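Local atomic coordinates of nucleoporin NUP170 (Chaetomium thermophilum, PDB entry 5HAX), a protein that probably serves as a scaffold nucleoporin of the nuclear pore complex, with an N-terminal beta-propeller and a helical C-terminal domain. Residues Asp21-Leu26 with Arg413-Gln418; Phe384-Gly389 with Gly472-Leu477; Ala558-Tyr563 with Ser585-Ala590. All coordinates share one frame; numbering follows the deposited sequence.

Contact 1. Residues Asp21-Leu26 with Arg413-Gln418; sequences DSYPDL and RIKVTQ
The ring of Tyr23 meets Lys415 at its rim: CB of the lysine lies in the ring plane, 3.8 Å from Tyr23 CD1, so the aromatic edge abuts the start of the lysine side chain. Over one face of the same ring sits its chain neighbour Pro24, whose CD stands 3.5 Å above the plane and is displaced toward the rim. With CG anti to the backbone N (chi1 177°), the ring of Tyr23 extends to the helix, bringing its phenol end against Ile414. There CG2 of Ile414 approaches obliquely, 3.4 Å from Tyr23 OH and 3.7 Å from Tyr23 CZ. Ile414 suits this place because its two branches leave CB separately: CG2 meets the ring and Pro24, while CD1, at the end of the other branch, comes to 3.6 Å from Tyr23 OH. The helix, 411-416, is a short insertion between strands 403-409 and 427-433 of one blade of the beta-propeller, and it meets the loop around Tyr23 and Pro24, between helices 5-20 and 26-29 ahead of the propeller strands. The rigid ring of Pro24 sets CG against Ile414, 3.9 Å from Ile414 CG2 and 3.8 Å from the carbonyl O of Ile414. Lys415 divides its work: its CB borders the tyrosine, while its chain leads away, bending at the last torsion, to carry NZ into a salt bridge with Glu524 of helix 522-533. The backbone of Tyr23 is also hydrogen-bonded to Gly458. Where the helix ends, Thr417 leaves helical geometry and turns its hydroxyl back, OG1 bonding to Arg413 O from above the carbonyl plane, though the modelled length of this bond is doubtful.

Contact 2. Residues Phe384-Gly389 with Gly472-Leu477; sequences FRFSPG and GEFAVL
Phe386 and Phe474 meet across the contact, and nearly the same rotamer is found on both. In each, CG stands anti to the carbonyl carbon and beside the backbone N (chi1 -54° in Phe386, -47° in Phe474), which swings the rings alongside each other as the side chains run in opposite directions. The overlap is partial. CD1 of Phe474 lies over one face of the Phe386 ring, and the closest approach is 3.6 Å, from Phe386 CD2 to Phe474 CE1. With the ring centroids 5.3 Å apart and the planes at 38°, the pair is oblique. Phenylalanine suits both positions: Phe386 CA and Phe474 CA are 9.8 Å apart, and the two large rings together bridge that backbone separation with apolar contact. Phe474 is also met by Phe392 and Leu445. Just past Phe386 the chain turns through a cis peptide before Pro388, and Gly389 N bonds back to Phe386 O at 2.7 Å. Strand 380-386 is an outermost strand of its sheet, and 473-478 belongs to the next; apolar side chains packed between the sheets of adjacent blades are characteristic of a beta-propeller, and here two phenylalanines do it.

Contact 3. Residues Ala558-Tyr563 with Ser585-Ala590; sequences AAFIEY and SSRHDA
Arg587 NH1 donates to Ile561 O at 2.8 Å, and beside it Arg587 NE donates to Phe560 O at 3.1 Å. Two successive carbonyls in the last turn of helix 549-562 are thus both taken by one guanidinium, within the stacked-helix domain that follows the propeller. Both carbonyl oxygens lie near the guanidinium edge but tilted from its plane, and neither N-H meets its acceptor quite straight. NH2 adds a bond to Gly565 O, beyond the helix. Arginine suits the place: it has several N-H groups to hand, and its positive charge is probably favoured at the negative end of a helix dipole. The side chain reaches over by a bend at chi3 (-63°), which turns the guanidinium toward the carbonyls while the aliphatic part stays against Phe560. CG of Arg587 lies over one face of that ring in a CH-pi contact, 3.8 Å from the centroid, with Phe560 CZ as its nearest atom at 3.4 Å. Ring and guanidinium planes are almost perpendicular, at 88°. Ala590, a short apolar side chain, sets its CB at the ring edge, 4.4 Å from Phe560 CE2, while Ile526 and Leu530 of helix 522-533 also pack on Phe560. The helix segments 558-562 and 586-590 run at 130° to each other. Helix 586-599 starts with Ser585 as N-cap; its OG accepts from His588 N and is hydrogen-bonded to Glu668 of helix 663-694 as well. In the imidazole of the same His588, ND1 donates to Asp589 OD1 at 3.2 Å, with that oxygen in the ring plane but the donor above the carboxylate plane.

In the fold
From the N terminus, the chain leaves helix 5-20 and lays down Asp21-Leu26, which waits almost four hundred residues for its partner in contact 1. Most of the propeller strands come in between, and residues 384-389 open contact 2 before 413-418 closes contact 1; 472-477 then closes contact 2. The two contacts therefore cross along the chain, and they also touch, Leu26 CD2 lying 4.0 Å from Arg385 NH2. Contact 1 ties the N-terminal loop to a propeller insertion, contact 2 joins neighbouring blades, and contact 3 follows in series as a short closure between successive helices of the C-terminal domain, its centre about 22 Å from that of contact 1.

Contact 1. Residues Asp21-Leu26 with Arg413-Gln418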
ATOM      1  N   ASP A  21     -15.327  -4.869   6.648  1.00 45.31           N
ATOM      2  CA  ASP A  21     -14.278  -5.017   7.649  1.00 45.02           C
ATOM      3  C   ASP A  21     -14.117  -6.455   8.126  1.00 44.22           C
ATOM      4  O   ASP A  21     -13.249  -6.716   8.967  1.00 46.58           O
ATOM      5  CB  ASP A  21     -14.556  -4.104   8.849  1.00 48.37           C
ATOM      6  CG  ASP A  21     -14.245  -2.645   8.561  1.00 51.76           C
ATOM      7  OD1 ASP A  21     -13.349  -2.369   7.733  1.00 50.28           O
ATOM      8  OD2 ASP A  21     -14.892  -1.769   9.173  1.00 53.59           O
ATOM      9  N   SER A  22     -14.926  -7.382   7.618  1.00 42.64           N
ATOM     10  CA  SER A  22     -14.778  -8.800   7.906  1.00 55.68           C
ATOM     11  C   SER A  22     -14.034  -9.538   6.798  1.00 49.97           C
ATOM     12  O   SER A  22     -14.043 -10.773   6.776  1.00 44.01           O
ATOM     13  CB  SER A  22     -16.152  -9.436   8.132  1.00 47.04           C
ATOM     14  OG  SER A  22     -16.885  -9.513   6.922  1.00 54.72           O
ATOM     15  N   TYR A  23     -13.402  -8.809   5.882  1.00 50.40           N
ATOM     16  CA  TYR A  23     -12.619  -9.440   4.830  1.00 42.87           C
ATOM     17  C   TYR A  23     -11.520 -10.299   5.454  1.00 33.60           C
ATOM     18  O   TYR A  23     -10.841  -9.843   6.383  1.00 40.17           O
ATOM     19  CB  TYR A  23     -12.009  -8.380   3.911  1.00 44.17           C
ATOM     20  CG  TYR A  23     -11.125  -8.950   2.825  1.00 43.75           C
ATOM     21  CD1 TYR A  23     -11.667  -9.398   1.631  1.00 40.40           C
ATOM     22  CD2 TYR A  23      -9.753  -9.043   2.998  1.00 45.69           C
ATOM     23  CE1 TYR A  23     -10.867  -9.921   0.637  1.00 42.69           C
ATOM     24  CE2 TYR A  23      -8.943  -9.564   2.009  1.00 35.36           C
ATOM     25  CZ  TYR A  23      -9.506 -10.003   0.831  1.00 47.26           C
ATOM     26  OH  TYR A  23      -8.712 -10.528  -0.160  1.00 42.35           O
ATOM     27  N   PRO A  24     -11.315 -11.533   4.983  1.00 46.47           N
ATOM     28  CA  PRO A  24     -10.399 -12.452   5.677  1.00 47.54           C
ATOM     29  C   PRO A  24      -8.998 -11.880   5.856  1.00 46.33           C
ATOM     30  O   PRO A  24      -8.447 -11.232   4.964  1.00 44.35           O
ATOM     31  CB  PRO A  24     -10.381 -13.683   4.765  1.00 42.34           C
ATOM     32  CG  PRO A  24     -11.666 -13.640   4.040  1.00 49.10           C
ATOM     33  CD  PRO A  24     -11.993 -12.189   3.851  1.00 43.83           C
ATOM     34  N   ASP A  25      -8.424 -12.137   7.028  1.00 41.33           N
ATOM     35  CA  ASP A  25      -7.046 -11.771   7.311  1.00 42.16           C
ATOM     36  C   ASP A  25      -6.088 -12.769   6.665  1.00 39.64           C
ATOM     37  O   ASP A  25      -6.460 -13.892   6.316  1.00 40.03           O
ATOM     38  CB  ASP A  25      -6.801 -11.712   8.817  1.00 38.39           C
ATOM     39  CG  ASP A  25      -7.138 -13.016   9.517  1.00 47.54           C
ATOM     40  OD1 ASP A  25      -6.220 -13.829   9.741  1.00 55.81           O
ATOM     41  OD2 ASP A  25      -8.325 -13.232   9.841  1.00 56.90           O
ATOM     42  N   LEU A  26      -4.831 -12.339   6.520  1.00 41.16           N
ATOM     43  CA  LEU A  26      -3.836 -13.144   5.815  1.00 37.69           C
ATOM     44  C   LEU A  26      -3.655 -14.512   6.465  1.00 41.94           C
ATOM     45  O   LEU A  26      -3.563 -15.527   5.764  1.00 38.26           O
ATOM     46  CB  LEU A  26      -2.502 -12.401   5.771  1.00 40.20           C
ATOM     47  CG  LEU A  26      -1.405 -13.067   4.938  1.00 39.34           C
ATOM     48  CD1 LEU A  26      -1.724 -12.936   3.458  1.00 41.94           C
ATOM     49  CD2 LEU A  26      -0.040 -12.477   5.256  1.00 44.68           C
ATOM     50  N   ARG A 413     -12.342 -13.137  -5.214  1.00 44.25           N
ATOM     51  CA  ARG A 413     -12.633 -14.532  -4.898  1.00 45.82           C
ATOM     52  C   ARG A 413     -12.468 -14.805  -3.408  1.00 42.88           C
ATOM     53  O   ARG A 413     -13.232 -15.583  -2.827  1.00 48.08           O
ATOM     54  CB  ARG A 413     -11.730 -15.451  -5.719  1.00 50.34           C
ATOM     55  CG  ARG A 413     -12.180 -16.904  -5.745  1.00 60.36           C
ATOM     56  CD  ARG A 413     -11.282 -17.756  -6.636  1.00 58.23           C
ATOM     57  NE  ARG A 413     -11.047 -17.137  -7.939  1.00 70.04           N
ATOM     58  CZ  ARG A 413     -11.875 -17.221  -8.976  1.00 78.02           C
ATOM     59  NH1 ARG A 413     -13.012 -17.897  -8.878  1.00 84.14           N
ATOM     60  NH2 ARG A 413     -11.566 -16.620 -10.120  1.00 72.81           N
ATOM     61  N   ILE A 414     -11.478 -14.172  -2.773  1.00 44.40           N
ATOM     62  CA  ILE A 414     -11.261 -14.365  -1.341  1.00 44.45           C
ATOM     63  C   ILE A 414     -12.452 -13.840  -0.548  1.00 45.72           C
ATOM     64  O   ILE A 414     -12.852 -14.427   0.465  1.00 46.49           O
ATOM     65  CB  ILE A 414      -9.949 -13.682  -0.905  1.00 39.67           C
ATOM     66  CG1 ILE A 414      -8.744 -14.383  -1.545  1.00 46.67           C
ATOM     67  CG2 ILE A 414      -9.814 -13.688   0.618  1.00 45.20           C
ATOM     68  CD1 ILE A 414      -7.423 -13.659  -1.332  1.00 48.43           C
ATOM     69  N   LYS A 415     -13.030 -12.721  -0.989  1.00 46.66           N
ATOM     70  CA  LYS A 415     -14.126 -12.107  -0.250  1.00 46.49           C
ATOM     71  C   LYS A 415     -15.399 -12.942  -0.333  1.00 51.01           C
ATOM     72  O   LYS A 415     -16.170 -12.991   0.632  1.00 46.68           O
ATOM     73  CB  LYS A 415     -14.373 -10.694  -0.781  1.00 43.63           C
ATOM     74  CG  LYS A 415     -15.509  -9.950  -0.098  1.00 47.84           C
ATOM     75  CD  LYS A 415     -15.554  -8.497  -0.544  1.00 48.38           C
ATOM     76  CE  LYS A 415     -16.717  -7.748   0.091  1.00 62.87           C
ATOM     77  NZ  LYS A 415     -18.037  -8.228  -0.412  1.00 63.50           N
ATOM     78  N   VAL A 416     -15.626 -13.611  -1.465  1.00 49.78           N
ATOM     79  CA  VAL A 416     -16.836 -14.404  -1.663  1.00 54.00           C
ATOM     80  C   VAL A 416     -16.709 -15.824  -1.120  1.00 55.56           C
ATOM     81  O   VAL A 416     -17.735 -16.454  -0.822  1.00 55.74           O
ATOM     82  CB  VAL A 416     -17.183 -14.441  -3.165  1.00 49.70           C
ATOM     83  CG1 VAL A 416     -18.386 -15.336  -3.449  1.00 77.37           C
ATOM     84  CG2 VAL A 416     -17.447 -13.035  -3.671  1.00 65.73           C
ATOM     85  N   THR A 417     -15.489 -16.339  -0.969  1.00 56.92           N
ATOM     86  CA  THR A 417     -15.286 -17.731  -0.581  1.00 51.43           C
ATOM     87  C   THR A 417     -16.023 -18.063   0.710  1.00 54.78           C
ATOM     88  O   THR A 417     -15.937 -17.329   1.699  1.00 47.95           O
ATOM     89  CB  THR A 417     -13.792 -18.013  -0.417  1.00 48.57           C
ATOM     90  OG1 THR A 417     -13.135 -17.848  -1.680  1.00 47.61           O
ATOM     91  CG2 THR A 417     -13.554 -19.434   0.090  1.00 57.99           C
ATOM     92  N   GLN A 418     -16.736 -19.183   0.691  1.00 57.38           N
ATOM     93  CA  GLN A 418     -17.471 -19.663   1.852  1.00 63.71           C
ATOM     94  C   GLN A 418     -17.492 -21.192   1.837  1.00 56.83           C
ATOM     95  O   GLN A 418     -17.682 -21.794   0.781  1.00 61.75           O
ATOM     96  CB  GLN A 418     -18.897 -19.107   1.852  1.00 63.50           C
ATOM     97  CG  GLN A 418     -19.375 -18.609   3.205  1.00 73.90           C
ATOM     98  CD  GLN A 418     -18.586 -17.412   3.696  1.00 73.55           C
ATOM     99  OE1 GLN A 418     -18.444 -16.416   2.986  1.00 81.19           O
ATOM    100  NE2 GLN A 418     -18.063 -17.504   4.913  1.00 72.53           N
TER

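Contact 2. Residues Phe384-Gly389 with Gly472-Leu477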
ATOM      1  N   PHE A 384      10.022  -8.612  -4.250  1.00 33.75           N
ATOM      2  CA  PHE A 384       9.434  -7.585  -3.399  1.00 35.92           C
ATOM      3  C   PHE A 384       7.982  -7.931  -3.103  1.00 39.23           C
ATOM      4  O   PHE A 384       7.271  -8.446  -3.972  1.00 38.96           O
ATOM      5  CB  PHE A 384       9.499  -6.205  -4.069  1.00 40.64           C
ATOM      6  CG  PHE A 384      10.869  -5.826  -4.557  1.00 41.13           C
ATOM      7  CD1 PHE A 384      11.714  -5.067  -3.766  1.00 44.70           C
ATOM      8  CD2 PHE A 384      11.310  -6.224  -5.810  1.00 42.46           C
ATOM      9  CE1 PHE A 384      12.975  -4.717  -4.214  1.00 40.91           C
ATOM     10  CE2 PHE A 384      12.569  -5.877  -6.261  1.00 43.43           C
ATOM     11  CZ  PHE A 384      13.401  -5.122  -5.461  1.00 43.62           C
ATOM     12  N   ARG A 385       7.544  -7.639  -1.877  1.00 38.55           N
ATOM     13  CA  ARG A 385       6.147  -7.781  -1.483  1.00 42.27           C
ATOM     14  C   ARG A 385       5.678  -6.487  -0.837  1.00 44.17           C
ATOM     15  O   ARG A 385       6.372  -5.928   0.020  1.00 44.20           O
ATOM     16  CB  ARG A 385       5.935  -8.950  -0.515  1.00 47.62           C
ATOM     17  CG  ARG A 385       4.468  -9.192  -0.155  1.00 46.84           C
ATOM     18  CD  ARG A 385       4.316 -10.148   1.023  1.00 38.40           C
ATOM     19  NE  ARG A 385       2.914 -10.441   1.317  1.00 41.45           N
ATOM     20  CZ  ARG A 385       2.121  -9.679   2.068  1.00 40.92           C
ATOM     21  NH1 ARG A 385       2.577  -8.557   2.611  1.00 39.89           N
ATOM     22  NH2 ARG A 385       0.860 -10.036   2.272  1.00 40.80           N
ATOM     23  N   PHE A 386       4.501  -6.019  -1.251  1.00 38.85           N
ATOM     24  CA  PHE A 386       3.854  -4.854  -0.664  1.00 41.37           C
ATOM     25  C   PHE A 386       2.452  -5.238  -0.222  1.00 34.64           C
ATOM     26  O   PHE A 386       1.748  -5.965  -0.932  1.00 37.71           O
ATOM     27  CB  PHE A 386       3.785  -3.689  -1.663  1.00 40.72           C
ATOM     28  CG  PHE A 386       5.113  -3.318  -2.253  1.00 38.67           C
ATOM     29  CD1 PHE A 386       5.982  -2.492  -1.566  1.00 39.90           C
ATOM     30  CD2 PHE A 386       5.490  -3.793  -3.497  1.00 44.25           C
ATOM     31  CE1 PHE A 386       7.203  -2.147  -2.105  1.00 41.84           C
ATOM     32  CE2 PHE A 386       6.712  -3.451  -4.041  1.00 39.41           C
ATOM     33  CZ  PHE A 386       7.569  -2.627  -3.344  1.00 42.70           C
ATOM     34  N   SER A 387       2.056  -4.767   0.958  1.00 37.45           N
ATOM     35  CA  SER A 387       0.694  -4.971   1.440  1.00 40.09           C
ATOM     36  C   SER A 387      -0.289  -4.468   0.387  1.00 37.08           C
ATOM     37  O   SER A 387      -0.049  -3.429  -0.229  1.00 36.33           O
ATOM     38  CB  SER A 387       0.464  -4.246   2.769  1.00 41.29           C
ATOM     39  OG  SER A 387       1.336  -4.721   3.779  1.00 43.01           O
ATOM     40  N   PRO A 388      -1.403  -5.190   0.179  1.00 37.04           N
ATOM     41  CA  PRO A 388      -1.868  -6.387   0.886  1.00 38.42           C
ATOM     42  C   PRO A 388      -1.362  -7.701   0.281  1.00 39.81           C
ATOM     43  O   PRO A 388      -1.985  -8.741   0.499  1.00 37.68           O
ATOM     44  CB  PRO A 388      -3.384  -6.280   0.751  1.00 41.81           C
ATOM     45  CG  PRO A 388      -3.566  -5.681  -0.602  1.00 42.90           C
ATOM     46  CD  PRO A 388      -2.374  -4.772  -0.846  1.00 39.95           C
ATOM     47  N   GLY A 389      -0.259  -7.657  -0.466  1.00 40.27           N
ATOM     48  CA  GLY A 389       0.320  -8.867  -1.023  1.00 36.05           C
ATOM     49  C   GLY A 389       0.805  -8.746  -2.454  1.00 40.99           C
ATOM     50  O   GLY A 389       1.113  -9.760  -3.088  1.00 44.17           O
ATOM     51  N   GLY A 472      -2.425   1.629  -6.186  1.00 42.55           N
ATOM     52  CA  GLY A 472      -0.997   1.591  -5.925  1.00 42.15           C
ATOM     53  C   GLY A 472      -0.195   1.688  -7.212  1.00 41.34           C
ATOM     54  O   GLY A 472      -0.552   1.099  -8.236  1.00 37.43           O
ATOM     55  N   GLU A 473       0.893   2.454  -7.155  1.00 38.56           N
ATOM     56  CA  GLU A 473       1.826   2.586  -8.262  1.00 44.90           C
ATOM     57  C   GLU A 473       3.228   2.272  -7.764  1.00 41.10           C
ATOM     58  O   GLU A 473       3.579   2.578  -6.619  1.00 41.34           O
ATOM     59  CB  GLU A 473       1.781   3.991  -8.884  1.00 42.72           C
ATOM     60  CG  GLU A 473       0.454   4.316  -9.555  1.00 48.28           C
ATOM     61  CD  GLU A 473       0.501   5.584 -10.387  1.00 52.67           C
ATOM     62  OE1 GLU A 473       1.559   6.248 -10.423  1.00 52.02           O
ATOM     63  OE2 GLU A 473      -0.529   5.912 -11.012  1.00 54.23           O
ATOM     64  N   PHE A 474       4.025   1.659  -8.634  1.00 40.69           N
ATOM     65  CA  PHE A 474       5.339   1.144  -8.267  1.00 41.55           C
ATOM     66  C   PHE A 474       6.359   1.561  -9.313  1.00 44.84           C
ATOM     67  O   PHE A 474       6.132   1.382 -10.514  1.00 40.43           O
ATOM     68  CB  PHE A 474       5.301  -0.380  -8.134  1.00 38.97           C
ATOM     69  CG  PHE A 474       4.141  -0.878  -7.327  1.00 39.66           C
ATOM     70  CD1 PHE A 474       4.270  -1.103  -5.966  1.00 43.69           C
ATOM     71  CD2 PHE A 474       2.913  -1.099  -7.927  1.00 47.12           C
ATOM     72  CE1 PHE A 474       3.197  -1.552  -5.220  1.00 41.00           C
ATOM     73  CE2 PHE A 474       1.838  -1.545  -7.186  1.00 45.83           C
ATOM     74  CZ  PHE A 474       1.982  -1.772  -5.831  1.00 40.91           C
ATOM     75  N   ALA A 475       7.472   2.122  -8.850  1.00 39.92           N
ATOM     76  CA  ALA A 475       8.558   2.543  -9.725  1.00 42.53           C
ATOM     77  C   ALA A 475       9.559   1.402  -9.859  1.00 39.87           C
ATOM     78  O   ALA A 475      10.149   0.973  -8.862  1.00 39.34           O
ATOM     79  CB  ALA A 475       9.235   3.796  -9.173  1.00 41.25           C
ATOM     80  N   VAL A 476       9.745   0.918 -11.084  1.00 38.10           N
ATOM     81  CA  VAL A 476      10.678  -0.164 -11.383  1.00 41.24           C
ATOM     82  C   VAL A 476      11.920   0.487 -11.984  1.00 42.16           C
ATOM     83  O   VAL A 476      11.914   0.913 -13.142  1.00 42.22           O
ATOM     84  CB  VAL A 476      10.065  -1.198 -12.334  1.00 39.99           C
ATOM     85  CG1 VAL A 476      11.066  -2.312 -12.636  1.00 40.99           C
ATOM     86  CG2 VAL A 476       8.790  -1.769 -11.743  1.00 43.60           C
ATOM     87  N   LEU A 477      12.991   0.560 -11.197  1.00 40.97           N
ATOM     88  CA  LEU A 477      14.244   1.138 -11.667  1.00 41.88           C
ATOM     89  C   LEU A 477      15.056   0.087 -12.408  1.00 45.30           C
ATOM     90  O   LEU A 477      15.328  -0.990 -11.868  1.00 40.89           O
ATOM     91  CB  LEU A 477      15.048   1.694 -10.493  1.00 42.85           C
ATOM     92  CG  LEU A 477      16.463   2.199 -10.802  1.00 49.06           C
ATOM     93  CD1 LEU A 477      16.419   3.435 -11.688  1.00 44.32           C
ATOM     94  CD2 LEU A 477      17.221   2.482  -9.514  1.00 45.29           C
TER

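Contact 3. Residues Ala558-Tyr563 with Ser585-Ala590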
ATOM      1  N   ALA A 558     -26.511  -0.036 -18.749  1.00 53.87           N
ATOM      2  CA  ALA A 558     -27.305  -1.153 -19.249  1.00 58.29           C
ATOM      3  C   ALA A 558     -27.079  -2.408 -18.416  1.00 61.13           C
ATOM      4  O   ALA A 558     -28.012  -3.186 -18.185  1.00 60.78           O
ATOM      5  CB  ALA A 558     -26.971  -1.415 -20.717  1.00 59.18           C
ATOM      6  N   ALA A 559     -25.846  -2.623 -17.955  1.00 57.54           N
ATOM      7  CA  ALA A 559     -25.559  -3.791 -17.130  1.00 53.39           C
ATOM      8  C   ALA A 559     -26.191  -3.656 -15.751  1.00 50.38           C
ATOM      9  O   ALA A 559     -26.668  -4.643 -15.178  1.00 57.03           O
ATOM     10  CB  ALA A 559     -24.048  -3.989 -17.011  1.00 57.27           C
ATOM     11  N   PHE A 560     -26.202  -2.440 -15.204  1.00 50.66           N
ATOM     12  CA  PHE A 560     -26.808  -2.207 -13.896  1.00 52.66           C
ATOM     13  C   PHE A 560     -28.305  -2.490 -13.927  1.00 55.44           C
ATOM     14  O   PHE A 560     -28.862  -3.043 -12.971  1.00 55.26           O
ATOM     15  CB  PHE A 560     -26.530  -0.767 -13.463  1.00 49.87           C
ATOM     16  CG  PHE A 560     -27.046  -0.423 -12.093  1.00 50.58           C
ATOM     17  CD1 PHE A 560     -28.163   0.382 -11.941  1.00 53.68           C
ATOM     18  CD2 PHE A 560     -26.403  -0.887 -10.958  1.00 47.84           C
ATOM     19  CE1 PHE A 560     -28.633   0.709 -10.685  1.00 54.32           C
ATOM     20  CE2 PHE A 560     -26.870  -0.563  -9.698  1.00 47.09           C
ATOM     21  CZ  PHE A 560     -27.987   0.235  -9.561  1.00 53.25           C
ATOM     22  N   ILE A 561     -28.970  -2.125 -15.022  1.00 59.87           N
ATOM     23  CA  ILE A 561     -30.407  -2.350 -15.153  1.00 60.89           C
ATOM     24  C   ILE A 561     -30.701  -3.817 -15.446  1.00 61.95           C
ATOM     25  O   ILE A 561     -31.488  -4.462 -14.744  1.00 64.36           O
ATOM     26  CB  ILE A 561     -30.978  -1.435 -16.254  1.00 59.94           C
ATOM     27  CG1 ILE A 561     -30.888   0.033 -15.827  1.00 60.73           C
ATOM     28  CG2 ILE A 561     -32.425  -1.807 -16.580  1.00 70.40           C
ATOM     29  CD1 ILE A 561     -31.137   1.016 -16.957  1.00 64.11           C
ATOM     30  N   GLU A 562     -30.065  -4.365 -16.484  1.00 60.23           N
ATOM     31  CA  GLU A 562     -30.480  -5.656 -17.029  1.00 61.44           C
ATOM     32  C   GLU A 562     -30.148  -6.819 -16.102  1.00 64.58           C
ATOM     33  O   GLU A 562     -30.889  -7.810 -16.077  1.00 60.90           O
ATOM     34  CB  GLU A 562     -29.822  -5.875 -18.392  1.00 65.53           C
ATOM     35  CG  GLU A 562     -30.347  -4.965 -19.490  1.00 69.25           C
ATOM     36  CD  GLU A 562     -31.723  -5.374 -19.980  1.00 84.17           C
ATOM     37  OE1 GLU A 562     -32.601  -4.494 -20.099  1.00 84.29           O
ATOM     38  OE2 GLU A 562     -31.924  -6.577 -20.254  1.00 83.59           O
ATOM     39  N   TYR A 563     -29.050  -6.734 -15.349  1.00 58.21           N
ATOM     40  CA  TYR A 563     -28.558  -7.860 -14.561  1.00 59.51           C
ATOM     41  C   TYR A 563     -28.620  -7.594 -13.061  1.00 58.90           C
ATOM     42  O   TYR A 563     -27.999  -8.324 -12.281  1.00 53.02           O
ATOM     43  CB  TYR A 563     -27.129  -8.205 -14.980  1.00 61.27           C
ATOM     44  CG  TYR A 563     -26.934  -8.265 -16.479  1.00 59.57           C
ATOM     45  CD1 TYR A 563     -27.543  -9.253 -17.241  1.00 70.11           C
ATOM     46  CD2 TYR A 563     -26.134  -7.337 -17.132  1.00 63.35           C
ATOM     47  CE1 TYR A 563     -27.366  -9.311 -18.611  1.00 73.50           C
ATOM     48  CE2 TYR A 563     -25.950  -7.387 -18.502  1.00 61.94           C
ATOM     49  CZ  TYR A 563     -26.568  -8.376 -19.236  1.00 70.38           C
ATOM     50  OH  TYR A 563     -26.386  -8.428 -20.600  1.00 83.20           O
ATOM     51  N   SER A 585     -33.138  -6.923  -4.007  1.00 55.12           N
ATOM     52  CA  SER A 585     -32.411  -7.247  -5.224  1.00 61.32           C
ATOM     53  C   SER A 585     -30.917  -6.991  -5.049  1.00 61.35           C
ATOM     54  O   SER A 585     -30.479  -6.260  -4.155  1.00 55.49           O
ATOM     55  CB  SER A 585     -32.935  -6.424  -6.402  1.00 58.16           C
ATOM     56  OG  SER A 585     -32.552  -5.064  -6.285  1.00 58.20           O
ATOM     57  N   SER A 586     -30.126  -7.614  -5.925  1.00 60.59           N
ATOM     58  CA  SER A 586     -28.701  -7.321  -5.976  1.00 62.61           C
ATOM     59  C   SER A 586     -28.441  -5.891  -6.423  1.00 58.42           C
ATOM     60  O   SER A 586     -27.386  -5.333  -6.104  1.00 51.53           O
ATOM     61  CB  SER A 586     -27.998  -8.301  -6.915  1.00 50.85           C
ATOM     62  OG  SER A 586     -28.150  -9.633  -6.456  1.00 70.56           O
ATOM     63  N   ARG A 587     -29.387  -5.294  -7.149  1.00 58.45           N
ATOM     64  CA  ARG A 587     -29.276  -3.889  -7.522  1.00 58.88           C
ATOM     65  C   ARG A 587     -29.299  -2.993  -6.289  1.00 57.69           C
ATOM     66  O   ARG A 587     -28.544  -2.018  -6.206  1.00 54.41           O
ATOM     67  CB  ARG A 587     -30.415  -3.533  -8.477  1.00 61.04           C
ATOM     68  CG  ARG A 587     -30.224  -2.251  -9.260  1.00 60.04           C
ATOM     69  CD  ARG A 587     -31.388  -2.013 -10.218  1.00 61.71           C
ATOM     70  NE  ARG A 587     -31.494  -3.050 -11.246  1.00 66.98           N
ATOM     71  CZ  ARG A 587     -32.259  -4.136 -11.159  1.00 62.48           C
ATOM     72  NH1 ARG A 587     -32.278  -5.010 -12.157  1.00 64.96           N
ATOM     73  NH2 ARG A 587     -33.004  -4.360 -10.084  1.00 61.32           N
ATOM     74  N   HIS A 588     -30.154  -3.316  -5.315  1.00 55.21           N
ATOM     75  CA  HIS A 588     -30.216  -2.533  -4.085  1.00 52.18           C
ATOM     76  C   HIS A 588     -28.939  -2.686  -3.268  1.00 50.27           C
ATOM     77  O   HIS A 588     -28.352  -1.693  -2.823  1.00 48.29           O
ATOM     78  CB  HIS A 588     -31.421  -2.954  -3.246  1.00 49.63           C
ATOM     79  CG  HIS A 588     -31.354  -2.477  -1.828  1.00 50.14           C
ATOM     80  ND1 HIS A 588     -30.687  -3.170  -0.840  1.00 47.80           N
ATOM     81  CD2 HIS A 588     -31.853  -1.366  -1.237  1.00 48.46           C
ATOM     82  CE1 HIS A 588     -30.784  -2.510   0.300  1.00 47.11           C
ATOM     83  NE2 HIS A 588     -31.487  -1.412   0.087  1.00 51.85           N
ATOM     84  N   ASP A 589     -28.512  -3.930  -3.034  1.00 49.03           N
ATOM     85  CA  ASP A 589     -27.298  -4.162  -2.259  1.00 52.69           C
ATOM     86  C   ASP A 589     -26.103  -3.471  -2.903  1.00 49.70           C
ATOM     87  O   ASP A 589     -25.227  -2.948  -2.204  1.00 46.68           O
ATOM     88  CB  ASP A 589     -27.044  -5.665  -2.125  1.00 52.80           C
ATOM     89  CG  ASP A 589     -28.216  -6.404  -1.501  1.00 56.71           C
ATOM     90  OD1 ASP A 589     -28.928  -5.806  -0.666  1.00 56.72           O
ATOM     91  OD2 ASP A 589     -28.428  -7.585  -1.849  1.00 60.64           O
ATOM     92  N   ALA A 590     -26.063  -3.444  -4.238  1.00 49.11           N
ATOM     93  CA  ALA A 590     -24.984  -2.761  -4.941  1.00 46.50           C
ATOM     94  C   ALA A 590     -24.997  -1.265  -4.656  1.00 53.80           C
ATOM     95  O   ALA A 590     -23.942  -0.657  -4.441  1.00 46.60           O
ATOM     96  CB  ALA A 590     -25.098  -3.019  -6.444  1.00 48.41           C
TER